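Local coordinates for conserved protein (Methanosarcina mazei, PDB 2NR4) that binds flavin mononucleotide in a beta-barrel domain of the FMN-binding type, although its biological function is unknown, at residues I33-G38 and K74-N79; H41-P46 and S64-N69; V120-I125 and L138-A143. One frame throughout, in Å; residues are numbered along the deposited sequence.

Contact 1. Residues I33-G38 and K74-N79; sequences IIASTG and KCLASN
Strands 33-37 and 75-79 run antiparallel, their axes approaching to 4.6 Å at 150°, and this pairing closes the six-stranded antiparallel barrel by joining its first and last strands in sheet order. S36 and A77 form a hydrogen-bonded pair, S36 N to A77 O at 2.9 Å and A77 N to S36 O at 3.0 Å, both donors lying in the carbonyl planes. Further along, I34 N gives a nearly straight bond (170°) to N79 O.

N79 does the most side-chain work. With CG beside its own backbone N (chi1 -61°), the amide folds back over the first strand, and ND2 donates to I34 O at 2.9 Å and S36 OG at 3.0 Å. Both acceptors lie close to the amide plane, although ND2 sits above the plane of the I34 carbonyl. OD1 accepts from L113 N and S36 OG also bonds P111 O, so the buried polar cluster ties in strand 110-113.

The A35 methyl meets L76 CG at 4.1 Å, and T37 CG2 lies alongside L76 CB. I33 rests CG1 and CD1 on S78. Where the strands part, one water accepts from G38 N at 2.9 Å and donates to C75 O at 2.7 Å.

Contact 2. Residues H41-P46 and S64-N69; sequences HPNAAP and SHTWEN. With FMN (flavin mononucleotide), chain C.
Strand 43-46 crosses the first turn of helix 65-69 at 121°, with axes 8.9 Å apart at their closest, and the FMN phosphate lies between them. N43 and A45 point toward the helix while P42, A44 and P46 point away. No direct hydrogen bond joins the two segments; the phosphate and a water do the bridging.

The helix start grips the phosphate through its backbone. H65 N donates to FMN O1P at 2.7 Å, and T66 N donates to O2P at 2.9 Å. The T66 rotamer, with CG2 anti to the backbone N and OG1 beside it, brings the hydroxyl to the same oxygen, so OG1 gives O2P a second bond of 2.6 Å. S64 is the N-cap: its OG accepts from W67 N at 3.0 Å, while the H65 and T66 amides of the same turn point to the phosphate. The helix end probably helps stabilise the phosphate charge.

From the strand, the A45 methyl sits 3.4 Å from T66 OG1 and packs against O2P too. The N43 side chain, CG anti to its backbone N, carries its amide to O3P and crosses H65 at about a right angle, amide and ring planes 51° apart. P46 O accepts from the ribityl O2' at 2.6 Å. Away from the ligand, a water links H41 O to N69 ND2, which also donates to T37 OG1.

Behind this strand, A44 and P46 pack on helix 84-92, P42 meets F100 and Y102 of strand 100-103, and strand 29-37 runs alongside as its partner in the barrel.

Contact 3. Residues V120-I125 and L138-A143; sequences VVFECI and LVPLNA
The F122 ring is covered on both faces by aliphatic groups, one from each strand. L138 CD1 stands over the ring centre, 4.0 Å from the centroid and 12° off the normal, a CH-pi contact; V120 CG1 lies against the opposite face, offset toward the rim. V139 C is at the ring edge, near its plane. F122 CD1 also comes within 3.5 Å of L138 CB, and I49 of strand 43-51 packs on both F122 and L138. The P140 ring lies alongside V120, its CB 3.9 Å from V120 CG1.

These strands form a beta hairpin, antiparallel with axes at 144°. E123 and V139 exchange two hydrogen bonds with donors in the carbonyl planes. Beyond them the register slips by one at a classic beta bulge, L141 and N142 both facing V121. V121 O accepts from L141 N at 2.7 Å, nearly along the C=O axis, while V121 N donates to N142 O at 2.9 Å from above that carbonyl plane.

On the side with E123, I125 CD1 presses on V139 CG2 at 3.3 Å, tighter than usual; I125 CG1 takes the crowded position between N and C (chi1 67°).

The chemistry is backbone bonding with apolar packing. P140, which has no N-H, falls opposite F122 in a non-hydrogen-bonded pair, so the proline costs the hairpin no bond there.

In the fold
From the N terminus, strand 29-37 turns directly into strand 43-51, and the chain then passes through strand 57-61 and helix 65-73. Contact 2 closes that excursion around the flavin phosphate. Contact 1 closes the larger loop that contains it, since strand 75-79 follows the helix straight back to strand 29-37. Contact 3 comes later in series, as the hairpin of strands 118-130 and 133-145. Strand 75-79, one side of contact 1, pairs on its other edge with strand 118-130 of contact 3, L76 O accepting from F122 N, while A35 N to A45 O joins contacts 1 and 2. Contacts 2 and 3, with centres about 16 Å apart, do not touch, though both belong to the same barrel sheet.

Contact 1. Residues I33-G38 and K74-N79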
ATOM      1  N   ILE A  33       2.286   6.101   8.738  1.00 19.71           N
ATOM      2  CA  ILE A  33       1.439   7.287   8.652  1.00 20.30           C
ATOM      3  C   ILE A  33       2.313   8.546   8.690  1.00 20.03           C
ATOM      4  O   ILE A  33       3.513   8.466   8.854  1.00 19.77           O
ATOM      5  CB  ILE A  33       0.381   7.288   9.768  1.00 19.27           C
ATOM      6  CG1 ILE A  33       0.990   7.018  11.160  1.00 21.10           C
ATOM      7  CG2 ILE A  33      -0.734   6.220   9.425  1.00 21.74           C
ATOM      8  CD1 ILE A  33       1.686   8.200  11.811  1.00 26.03           C
ATOM      9  N   ILE A  34       1.705   9.708   8.542  1.00 19.21           N
ATOM     10  CA  ILE A  34       2.480  10.914   8.823  1.00 18.97           C
ATOM     11  C   ILE A  34       1.998  11.447  10.170  1.00 18.96           C
ATOM     12  O   ILE A  34       0.824  11.699  10.365  1.00 19.42           O
ATOM     13  CB  ILE A  34       2.273  11.927   7.705  1.00 20.90           C
ATOM     14  CG1 ILE A  34       2.910  11.348   6.417  1.00 21.08           C
ATOM     15  CG2 ILE A  34       2.864  13.317   8.126  1.00 20.91           C
ATOM     16  CD1 ILE A  34       2.479  12.047   5.192  1.00 27.07           C
ATOM     17  N   ALA A  35       2.917  11.635  11.090  1.00 19.24           N
ATOM     18  CA  ALA A  35       2.544  12.072  12.432  1.00 18.85           C
ATOM     19  C   ALA A  35       2.587  13.589  12.468  1.00 19.38           C
ATOM     20  O   ALA A  35       3.602  14.161  12.074  1.00 18.73           O
ATOM     21  CB  ALA A  35       3.532  11.538  13.404  1.00 20.39           C
ATOM     22  N   SER A  36       1.516  14.222  12.961  1.00 19.33           N
ATOM     23  CA  SER A  36       1.555  15.704  13.165  1.00 20.04           C
ATOM     24  C   SER A  36       1.760  15.973  14.654  1.00 19.88           C
ATOM     25  O   SER A  36       1.158  15.309  15.504  1.00 18.48           O
ATOM     26  CB  SER A  36       0.277  16.400  12.671  1.00 20.28           C
ATOM     27  OG  SER A  36      -0.906  15.753  13.120  1.00 22.10           O
ATOM     28  N   THR A  37       2.584  16.965  14.977  1.00 20.88           N
ATOM     29  CA  THR A  37       2.856  17.280  16.385  1.00 21.26           C
ATOM     30  C   THR A  37       3.021  18.812  16.445  1.00 22.19           C
ATOM     31  O   THR A  37       3.121  19.454  15.403  1.00 22.17           O
ATOM     32  CB  THR A  37       4.185  16.666  16.875  1.00 21.15           C
ATOM     33  OG1 THR A  37       5.279  16.968  15.971  1.00 21.40           O
ATOM     34  CG2 THR A  37       4.098  15.127  17.159  1.00 20.04           C
ATOM     35  N   GLY A  38       3.095  19.377  17.649  1.00 24.58           N
ATOM     36  CA  GLY A  38       3.496  20.781  17.782  1.00 27.33           C
ATOM     37  C   GLY A  38       2.331  21.726  17.916  1.00 29.69           C
ATOM     38  O   GLY A  38       1.893  22.309  16.945  1.00 30.53           O
ATOM     39  N   LYS A  74       3.510  15.762  24.895  1.00 27.34           N
ATOM     40  CA  LYS A  74       2.891  14.408  25.066  1.00 28.00           C
ATOM     41  C   LYS A  74       1.598  14.189  24.277  1.00 26.16           C
ATOM     42  O   LYS A  74       0.598  13.584  24.759  1.00 25.28           O
ATOM     43  CB  LYS A  74       2.734  14.028  26.542  1.00 28.85           C
ATOM     44  CG  LYS A  74       4.071  13.955  27.299  1.00 32.12           C
ATOM     45  CD  LYS A  74       4.339  15.328  27.913  1.00 38.98           C
ATOM     46  CE  LYS A  74       5.344  15.271  29.044  1.00 40.76           C
ATOM     47  NZ  LYS A  74       5.693  16.677  29.441  1.00 45.19           N
ATOM     48  N   CYS A  75       1.630  14.658  23.043  1.00 26.58           N
ATOM     49  CA  CYS A  75       0.498  14.522  22.132  1.00 26.23           C
ATOM     50  C   CYS A  75       1.025  14.424  20.711  1.00 24.65           C
ATOM     51  O   CYS A  75       2.033  15.074  20.342  1.00 23.15           O
ATOM     52  CB  CYS A  75      -0.450  15.723  22.241  1.00 26.96           C
ATOM     53  SG  CYS A  75      -2.019  15.663  21.330  1.00 32.08           S
ATOM     54  N   LEU A  76       0.346  13.591  19.922  1.00 23.24           N
ATOM     55  CA  LEU A  76       0.747  13.330  18.513  1.00 22.24           C
ATOM     56  C   LEU A  76      -0.477  12.822  17.789  1.00 20.56           C
ATOM     57  O   LEU A  76      -1.284  12.094  18.386  1.00 21.17           O
ATOM     58  CB  LEU A  76       1.900  12.321  18.508  1.00 21.91           C
ATOM     59  CG  LEU A  76       2.356  11.516  17.286  1.00 25.37           C
ATOM     60  CD1 LEU A  76       3.723  10.933  17.615  1.00 28.23           C
ATOM     61  CD2 LEU A  76       1.355  10.395  16.870  1.00 26.58           C
ATOM     62  N   ALA A  77      -0.646  13.181  16.516  1.00 19.66           N
ATOM     63  CA  ALA A  77      -1.787  12.679  15.752  1.00 19.50           C
ATOM     64  C   ALA A  77      -1.280  11.839  14.566  1.00 21.05           C
ATOM     65  O   ALA A  77      -0.311  12.212  13.918  1.00 20.04           O
ATOM     66  CB  ALA A  77      -2.609  13.830  15.224  1.00 20.77           C
ATOM     67  N   SER A  78      -1.906  10.689  14.331  1.00 20.18           N
ATOM     68  CA  SER A  78      -1.696   9.997  13.080  1.00 20.65           C
ATOM     69  C   SER A  78      -2.460  10.684  11.956  1.00 20.84           C
ATOM     70  O   SER A  78      -3.588  11.168  12.147  1.00 23.13           O
ATOM     71  CB  SER A  78      -2.212   8.544  13.221  1.00 19.82           C
ATOM     72  OG  SER A  78      -3.588   8.512  13.589  1.00 22.44           O
ATOM     73  N   ASN A  79      -1.886  10.679  10.764  1.00 19.48           N
ATOM     74  CA  ASN A  79      -2.546  11.106   9.524  1.00 19.12           C
ATOM     75  C   ASN A  79      -2.309  10.069   8.423  1.00 19.76           C
ATOM     76  O   ASN A  79      -1.155   9.868   7.993  1.00 18.71           O
ATOM     77  CB  ASN A  79      -1.974  12.429   9.018  1.00 19.50           C
ATOM     78  CG  ASN A  79      -2.171  13.556  10.042  1.00 19.89           C
ATOM     79  OD1 ASN A  79      -3.195  14.243  10.020  1.00 22.47           O
ATOM     80  ND2 ASN A  79      -1.236  13.687  10.983  1.00 20.86           N
TER
HETATM   81  O   HOH W   1       3.019  17.561  19.960  1.00 25.41           O

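Contact 2. Residues H41-P46 and S64-N69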
ATOM      1  N   HIS A  41       3.904  25.172  16.892  1.00 30.49           N
ATOM      2  CA  HIS A  41       4.428  25.248  15.551  1.00 29.22           C
ATOM      3  C   HIS A  41       4.226  23.842  14.963  1.00 27.55           C
ATOM      4  O   HIS A  41       4.905  22.910  15.384  1.00 27.59           O
ATOM      5  CB  HIS A  41       5.908  25.596  15.492  1.00 30.86           C
ATOM      6  CG  HIS A  41       6.461  25.547  14.095  1.00 36.12           C
ATOM      7  ND1 HIS A  41       6.334  26.589  13.201  1.00 40.77           N
ATOM      8  CD2 HIS A  41       7.078  24.550  13.415  1.00 40.51           C
ATOM      9  CE1 HIS A  41       6.881  26.252  12.046  1.00 42.87           C
ATOM     10  NE2 HIS A  41       7.331  25.014  12.146  1.00 43.38           N
ATOM     11  N   PRO A  42       3.277  23.699  14.040  1.00 26.27           N
ATOM     12  CA  PRO A  42       2.971  22.333  13.556  1.00 25.04           C
ATOM     13  C   PRO A  42       4.096  21.751  12.732  1.00 25.00           C
ATOM     14  O   PRO A  42       4.719  22.442  11.897  1.00 24.40           O
ATOM     15  CB  PRO A  42       1.717  22.530  12.703  1.00 25.28           C
ATOM     16  CG  PRO A  42       1.784  23.999  12.236  1.00 26.21           C
ATOM     17  CD  PRO A  42       2.439  24.722  13.388  1.00 26.50           C
ATOM     18  N   ASN A  43       4.310  20.447  12.941  1.00 24.02           N
ATOM     19  CA  ASN A  43       5.357  19.703  12.287  1.00 23.49           C
ATOM     20  C   ASN A  43       4.752  18.388  11.813  1.00 22.70           C
ATOM     21  O   ASN A  43       3.828  17.846  12.451  1.00 20.79           O
ATOM     22  CB  ASN A  43       6.413  19.327  13.322  1.00 24.24           C
ATOM     23  CG  ASN A  43       7.592  18.621  12.698  1.00 27.90           C
ATOM     24  OD1 ASN A  43       7.817  17.395  12.884  1.00 34.00           O
ATOM     25  ND2 ASN A  43       8.350  19.371  11.936  1.00 25.83           N
ATOM     26  N   ALA A  44       5.251  17.892  10.699  1.00 20.43           N
ATOM     27  CA  ALA A  44       4.797  16.586  10.212  1.00 21.21           C
ATOM     28  C   ALA A  44       6.017  15.724   9.917  1.00 20.09           C
ATOM     29  O   ALA A  44       7.032  16.223   9.445  1.00 19.26           O
ATOM     30  CB  ALA A  44       3.980  16.778   8.957  1.00 19.76           C
ATOM     31  N   ALA A  45       5.916  14.420  10.147  1.00 20.65           N
ATOM     32  CA  ALA A  45       7.030  13.508   9.786  1.00 20.26           C
ATOM     33  C   ALA A  45       6.491  12.078   9.665  1.00 20.54           C
ATOM     34  O   ALA A  45       5.637  11.706  10.445  1.00 19.79           O
ATOM     35  CB  ALA A  45       8.083  13.551  10.880  1.00 21.04           C
ATOM     36  N   PRO A  46       6.974  11.295   8.696  1.00 21.62           N
ATOM     37  CA  PRO A  46       6.572   9.862   8.673  1.00 21.61           C
ATOM     38  C   PRO A  46       7.008   9.119   9.914  1.00 21.31           C
ATOM     39  O   PRO A  46       8.133   9.284  10.414  1.00 21.01           O
ATOM     40  CB  PRO A  46       7.252   9.312   7.425  1.00 21.33           C
ATOM     41  CG  PRO A  46       7.366  10.502   6.557  1.00 25.06           C
ATOM     42  CD  PRO A  46       7.769  11.627   7.508  1.00 21.80           C
ATOM     43  N   SER A  64      14.786  14.227  16.855  1.00 32.75           N
ATOM     44  CA  SER A  64      13.934  14.706  15.780  1.00 31.93           C
ATOM     45  C   SER A  64      12.931  15.751  16.281  1.00 31.63           C
ATOM     46  O   SER A  64      12.719  15.911  17.484  1.00 30.75           O
ATOM     47  CB  SER A  64      13.189  13.537  15.157  1.00 32.89           C
ATOM     48  OG  SER A  64      12.192  13.042  16.049  1.00 32.19           O
ATOM     49  N   HIS A  65      12.290  16.460  15.363  1.00 30.44           N
ATOM     50  CA  HIS A  65      11.312  17.424  15.820  1.00 30.59           C
ATOM     51  C   HIS A  65      10.089  16.730  16.466  1.00 27.96           C
ATOM     52  O   HIS A  65       9.550  17.197  17.474  1.00 27.21           O
ATOM     53  CB  HIS A  65      10.954  18.408  14.705  1.00 32.50           C
ATOM     54  CG  HIS A  65      11.830  19.632  14.694  1.00 38.91           C
ATOM     55  ND1 HIS A  65      11.877  20.525  15.752  1.00 42.62           N
ATOM     56  CD2 HIS A  65      12.701  20.099  13.766  1.00 44.22           C
ATOM     57  CE1 HIS A  65      12.719  21.502  15.462  1.00 46.07           C
ATOM     58  NE2 HIS A  65      13.243  21.262  14.269  1.00 47.21           N
ATOM     59  N   THR A  66       9.661  15.612  15.886  1.00 26.02           N
ATOM     60  CA  THR A  66       8.561  14.821  16.474  1.00 24.33           C
ATOM     61  C   THR A  66       8.898  14.400  17.892  1.00 25.04           C
ATOM     62  O   THR A  66       8.070  14.494  18.804  1.00 24.33           O
ATOM     63  CB  THR A  66       8.315  13.552  15.616  1.00 24.04           C
ATOM     64  OG1 THR A  66       8.077  13.957  14.280  1.00 21.83           O
ATOM     65  CG2 THR A  66       7.139  12.759  16.124  1.00 21.29           C
ATOM     66  N   TRP A  67      10.113  13.899  18.076  1.00 25.86           N
ATOM     67  CA  TRP A  67      10.601  13.529  19.415  1.00 27.64           C
ATOM     68  C   TRP A  67      10.528  14.703  20.411  1.00 28.16           C
ATOM     69  O   TRP A  67       9.959  14.570  21.511  1.00 28.82           O
ATOM     70  CB  TRP A  67      12.030  12.984  19.287  1.00 28.75           C
ATOM     71  CG  TRP A  67      12.757  12.817  20.559  1.00 30.35           C
ATOM     72  CD1 TRP A  67      12.659  11.770  21.414  1.00 32.40           C
ATOM     73  CD2 TRP A  67      13.731  13.712  21.124  1.00 30.74           C
ATOM     74  NE1 TRP A  67      13.508  11.957  22.491  1.00 31.69           N
ATOM     75  CE2 TRP A  67      14.174  13.137  22.330  1.00 32.56           C
ATOM     76  CE3 TRP A  67      14.256  14.953  20.733  1.00 32.98           C
ATOM     77  CZ2 TRP A  67      15.150  13.742  23.141  1.00 33.31           C
ATOM     78  CZ3 TRP A  67      15.232  15.561  21.544  1.00 31.97           C
ATOM     79  CH2 TRP A  67      15.659  14.952  22.732  1.00 33.38           C
ATOM     80  N   GLU A  68      11.044  15.864  20.006  1.00 28.59           N
ATOM     81  CA  GLU A  68      11.063  17.041  20.866  1.00 30.28           C
ATOM     82  C   GLU A  68       9.642  17.447  21.253  1.00 28.06           C
ATOM     83  O   GLU A  68       9.391  17.751  22.403  1.00 27.74           O
ATOM     84  CB  GLU A  68      11.820  18.198  20.176  1.00 31.32           C
ATOM     85  CG  GLU A  68      12.294  19.299  21.140  1.00 36.24           C
ATOM     86  CD  GLU A  68      12.946  20.482  20.420  1.00 36.66           C
ATOM     87  OE1 GLU A  68      13.246  20.370  19.203  1.00 43.28           O
ATOM     88  OE2 GLU A  68      13.131  21.532  21.085  1.00 46.12           O
ATOM     89  N   ASN A  69       8.703  17.380  20.308  1.00 25.79           N
ATOM     90  CA  ASN A  69       7.329  17.786  20.577  1.00 26.37           C
ATOM     91  C   ASN A  69       6.604  16.792  21.499  1.00 25.72           C
ATOM     92  O   ASN A  69       5.818  17.194  22.361  1.00 26.19           O
ATOM     93  CB  ASN A  69       6.535  17.989  19.286  1.00 25.40           C
ATOM     94  CG  ASN A  69       6.980  19.199  18.480  1.00 26.51           C
ATOM     95  OD1 ASN A  69       7.595  20.122  19.011  1.00 30.62           O
ATOM     96  ND2 ASN A  69       6.652  19.210  17.190  1.00 23.80           N
TER
HETATM   97  N1  FMN C 401      11.237   7.974  12.545  1.00 42.32           N
HETATM   98  C2  FMN C 401      10.939   7.585  13.834  1.00 42.50           C
HETATM   99  O2  FMN C 401      11.497   8.162  14.764  1.00 42.87           O
HETATM  100  N3  FMN C 401      10.060   6.548  14.066  1.00 41.66           N
HETATM  101  C4  FMN C 401       9.448   5.901  13.004  1.00 41.68           C
HETATM  102  O4  FMN C 401       8.512   5.134  13.191  1.00 36.64           O
HETATM  103  C4A FMN C 401       9.736   6.297  11.700  1.00 41.99           C
HETATM  104  N5  FMN C 401       9.145   5.659  10.620  1.00 43.22           N
HETATM  105  C5A FMN C 401       9.415   6.064   9.321  1.00 42.42           C
HETATM  106  C6  FMN C 401       8.794   5.420   8.243  1.00 42.13           C
HETATM  107  C7  FMN C 401       9.055   5.818   6.940  1.00 42.39           C
HETATM  108  C7M FMN C 401       8.421   5.054   5.812  1.00 43.75           C
HETATM  109  C8  FMN C 401       9.973   6.867   6.716  1.00 42.66           C
HETATM  110  C8M FMN C 401      10.172   7.443   5.364  1.00 40.74           C
HETATM  111  C9  FMN C 401      10.605   7.513   7.787  1.00 42.18           C
HETATM  112  C9A FMN C 401      10.311   7.112   9.103  1.00 42.19           C
HETATM  113  N10 FMN C 401      10.919   7.741  10.190  1.00 41.98           N
HETATM  114  C10 FMN C 401      10.638   7.337  11.479  1.00 42.45           C
HETATM  115  C1' FMN C 401      12.000   8.755   9.965  1.00 41.97           C
HETATM  116  C2' FMN C 401      11.389  10.146  10.091  1.00 43.31           C
HETATM  117  O2' FMN C 401      10.260  10.240   9.263  1.00 42.11           O
HETATM  118  C3' FMN C 401      12.404  11.153   9.604  1.00 44.64           C
HETATM  119  O3' FMN C 401      13.542  11.083  10.446  1.00 44.23           O
HETATM  120  C4' FMN C 401      11.811  12.560   9.556  1.00 42.08           C
HETATM  121  O4' FMN C 401      12.740  13.328   8.834  1.00 47.31           O
HETATM  122  C5' FMN C 401      11.594  13.150  10.956  1.00 42.16           C
HETATM  123  O5' FMN C 401      11.391  14.545  10.877  1.00 39.45           O
HETATM  124  P   FMN C 401      10.998  15.502  12.128  1.00 40.26           P
HETATM  125  O1P FMN C 401      12.339  16.028  12.670  1.00 38.38           O
HETATM  126  O2P FMN C 401      10.330  14.641  13.225  1.00 31.16           O
HETATM  127  O3P FMN C 401      10.172  16.665  11.572  1.00 36.38           O
HETATM  128  O   HOH W   2       7.373  21.770  15.934  1.00 27.49           O

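Contact 3. Residues V120-I125 and L138-A143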
ATOM      1  N   VAL A 120      -6.137  10.581  13.892  1.00 20.89           N
ATOM      2  CA  VAL A 120      -6.435  10.268  15.295  1.00 21.47           C
ATOM      3  C   VAL A 120      -5.493  11.111  16.130  1.00 22.21           C
ATOM      4  O   VAL A 120      -4.270  11.064  15.931  1.00 21.23           O
ATOM      5  CB  VAL A 120      -6.217   8.766  15.648  1.00 21.09           C
ATOM      6  CG1 VAL A 120      -6.619   8.486  17.125  1.00 24.36           C
ATOM      7  CG2 VAL A 120      -7.009   7.846  14.673  1.00 22.59           C
ATOM      8  N   VAL A 121      -6.041  11.888  17.059  1.00 22.73           N
ATOM      9  CA  VAL A 121      -5.205  12.578  18.027  1.00 23.40           C
ATOM     10  C   VAL A 121      -4.968  11.660  19.238  1.00 23.15           C
ATOM     11  O   VAL A 121      -5.920  11.180  19.875  1.00 25.08           O
ATOM     12  CB  VAL A 121      -5.838  13.957  18.480  1.00 22.42           C
ATOM     13  CG1 VAL A 121      -4.877  14.641  19.448  1.00 24.26           C
ATOM     14  CG2 VAL A 121      -6.109  14.821  17.274  1.00 25.31           C
ATOM     15  N   PHE A 122      -3.705  11.452  19.584  1.00 21.70           N
ATOM     16  CA  PHE A 122      -3.359  10.600  20.740  1.00 23.51           C
ATOM     17  C   PHE A 122      -2.633  11.377  21.832  1.00 23.65           C
ATOM     18  O   PHE A 122      -1.747  12.182  21.526  1.00 24.73           O
ATOM     19  CB  PHE A 122      -2.381   9.508  20.331  1.00 22.84           C
ATOM     20  CG  PHE A 122      -2.909   8.522  19.309  1.00 22.11           C
ATOM     21  CD1 PHE A 122      -3.661   7.406  19.715  1.00 23.61           C
ATOM     22  CD2 PHE A 122      -2.547   8.650  17.965  1.00 22.33           C
ATOM     23  CE1 PHE A 122      -4.072   6.438  18.764  1.00 22.68           C
ATOM     24  CE2 PHE A 122      -2.979   7.727  17.023  1.00 21.50           C
ATOM     25  CZ  PHE A 122      -3.743   6.606  17.439  1.00 23.63           C
ATOM     26  N   GLU A 123      -2.947  11.061  23.088  1.00 24.09           N
ATOM     27  CA  GLU A 123      -2.078  11.364  24.217  1.00 25.87           C
ATOM     28  C   GLU A 123      -0.985  10.282  24.253  1.00 24.76           C
ATOM     29  O   GLU A 123      -1.272   9.096  24.189  1.00 25.64           O
ATOM     30  CB  GLU A 123      -2.858  11.340  25.557  1.00 25.25           C
ATOM     31  CG  GLU A 123      -1.901  11.488  26.759  1.00 26.74           C
ATOM     32  CD  GLU A 123      -2.634  11.721  28.081  1.00 30.22           C
ATOM     33  OE1 GLU A 123      -3.892  11.740  28.060  1.00 32.89           O
ATOM     34  OE2 GLU A 123      -1.925  11.884  29.113  1.00 34.98           O
ATOM     35  N   CYS A 124       0.265  10.712  24.311  1.00 24.02           N
ATOM     36  CA  CYS A 124       1.423   9.842  24.474  1.00 25.14           C
ATOM     37  C   CYS A 124       1.682   9.606  25.948  1.00 25.84           C
ATOM     38  O   CYS A 124       1.800  10.573  26.750  1.00 26.25           O
ATOM     39  CB  CYS A 124       2.657  10.516  23.895  1.00 25.47           C
ATOM     40  SG  CYS A 124       2.496  10.922  22.141  1.00 26.88           S
ATOM     41  N   ILE A 125       1.813   8.339  26.305  1.00 24.37           N
ATOM     42  CA  ILE A 125       1.954   7.961  27.712  1.00 25.51           C
ATOM     43  C   ILE A 125       3.095   6.996  27.900  1.00 26.00           C
ATOM     44  O   ILE A 125       3.621   6.417  26.901  1.00 25.03           O
ATOM     45  CB  ILE A 125       0.668   7.321  28.240  1.00 25.10           C
ATOM     46  CG1 ILE A 125       0.403   5.948  27.567  1.00 26.41           C
ATOM     47  CG2 ILE A 125      -0.519   8.233  28.000  1.00 25.16           C
ATOM     48  CD1 ILE A 125      -0.790   5.143  28.132  1.00 25.93           C
ATOM     49  N   LEU A 138       0.094   5.001  23.137  1.00 22.52           N
ATOM     50  CA  LEU A 138      -0.830   5.974  22.603  1.00 23.36           C
ATOM     51  C   LEU A 138      -2.263   5.743  23.042  1.00 24.06           C
ATOM     52  O   LEU A 138      -2.820   4.654  22.839  1.00 23.56           O
ATOM     53  CB  LEU A 138      -0.800   5.972  21.077  1.00 23.53           C
ATOM     54  CG  LEU A 138       0.571   6.287  20.433  1.00 24.85           C
ATOM     55  CD1 LEU A 138       0.440   6.182  18.933  1.00 24.49           C
ATOM     56  CD2 LEU A 138       1.095   7.688  20.811  1.00 23.87           C
ATOM     57  N   VAL A 139      -2.863   6.790  23.596  1.00 23.98           N
ATOM     58  CA  VAL A 139      -4.261   6.720  24.055  1.00 25.46           C
ATOM     59  C   VAL A 139      -5.096   7.712  23.192  1.00 25.51           C
ATOM     60  O   VAL A 139      -4.818   8.910  23.213  1.00 26.39           O
ATOM     61  CB  VAL A 139      -4.352   7.104  25.560  1.00 25.15           C
ATOM     62  CG1 VAL A 139      -5.804   6.994  26.007  1.00 28.03           C
ATOM     63  CG2 VAL A 139      -3.403   6.237  26.423  1.00 26.00           C
ATOM     64  N   PRO A 140      -6.082   7.225  22.397  1.00 26.54           N
ATOM     65  CA  PRO A 140      -6.783   8.110  21.459  1.00 26.75           C
ATOM     66  C   PRO A 140      -7.675   9.092  22.199  1.00 29.00           C
ATOM     67  O   PRO A 140      -8.268   8.721  23.234  1.00 30.21           O
ATOM     68  CB  PRO A 140      -7.659   7.164  20.633  1.00 27.40           C
ATOM     69  CG  PRO A 140      -7.580   5.856  21.250  1.00 26.34           C
ATOM     70  CD  PRO A 140      -6.568   5.833  22.342  1.00 25.87           C
ATOM     71  N   LEU A 141      -7.720  10.321  21.708  1.00 29.84           N
ATOM     72  CA  LEU A 141      -8.481  11.415  22.320  1.00 31.29           C
ATOM     73  C   LEU A 141      -9.628  11.851  21.417  1.00 32.13           C
ATOM     74  O   LEU A 141     -10.710  12.268  21.889  1.00 31.95           O
ATOM     75  CB  LEU A 141      -7.559  12.617  22.574  1.00 31.39           C
ATOM     76  CG  LEU A 141      -6.473  12.492  23.620  1.00 32.66           C
ATOM     77  CD1 LEU A 141      -5.765  13.835  23.792  1.00 34.22           C
ATOM     78  CD2 LEU A 141      -7.041  11.987  24.961  1.00 35.49           C
ATOM     79  N   ASN A 142      -9.386  11.787  20.114  1.00 30.92           N
ATOM     80  CA  ASN A 142     -10.343  12.255  19.126  1.00 30.76           C
ATOM     81  C   ASN A 142      -9.916  11.627  17.804  1.00 29.83           C
ATOM     82  O   ASN A 142      -8.757  11.218  17.657  1.00 27.66           O
ATOM     83  CB  ASN A 142     -10.259  13.791  19.044  1.00 32.06           C
ATOM     84  CG  ASN A 142     -11.479  14.452  18.373  1.00 34.93           C
ATOM     85  OD1 ASN A 142     -12.528  13.827  18.118  1.00 35.62           O
ATOM     86  ND2 ASN A 142     -11.330  15.752  18.094  1.00 37.16           N
ATOM     87  N   ALA A 143     -10.833  11.565  16.852  1.00 29.29           N
ATOM     88  CA  ALA A 143     -10.543  10.944  15.542  1.00 30.02           C
ATOM     89  C   ALA A 143     -11.474  11.493  14.503  1.00 30.80           C
ATOM     90  O   ALA A 143     -12.613  11.862  14.828  1.00 30.73           O
ATOM     91  CB  ALA A 143     -10.664   9.432  15.615  1.00 29.11           C
TER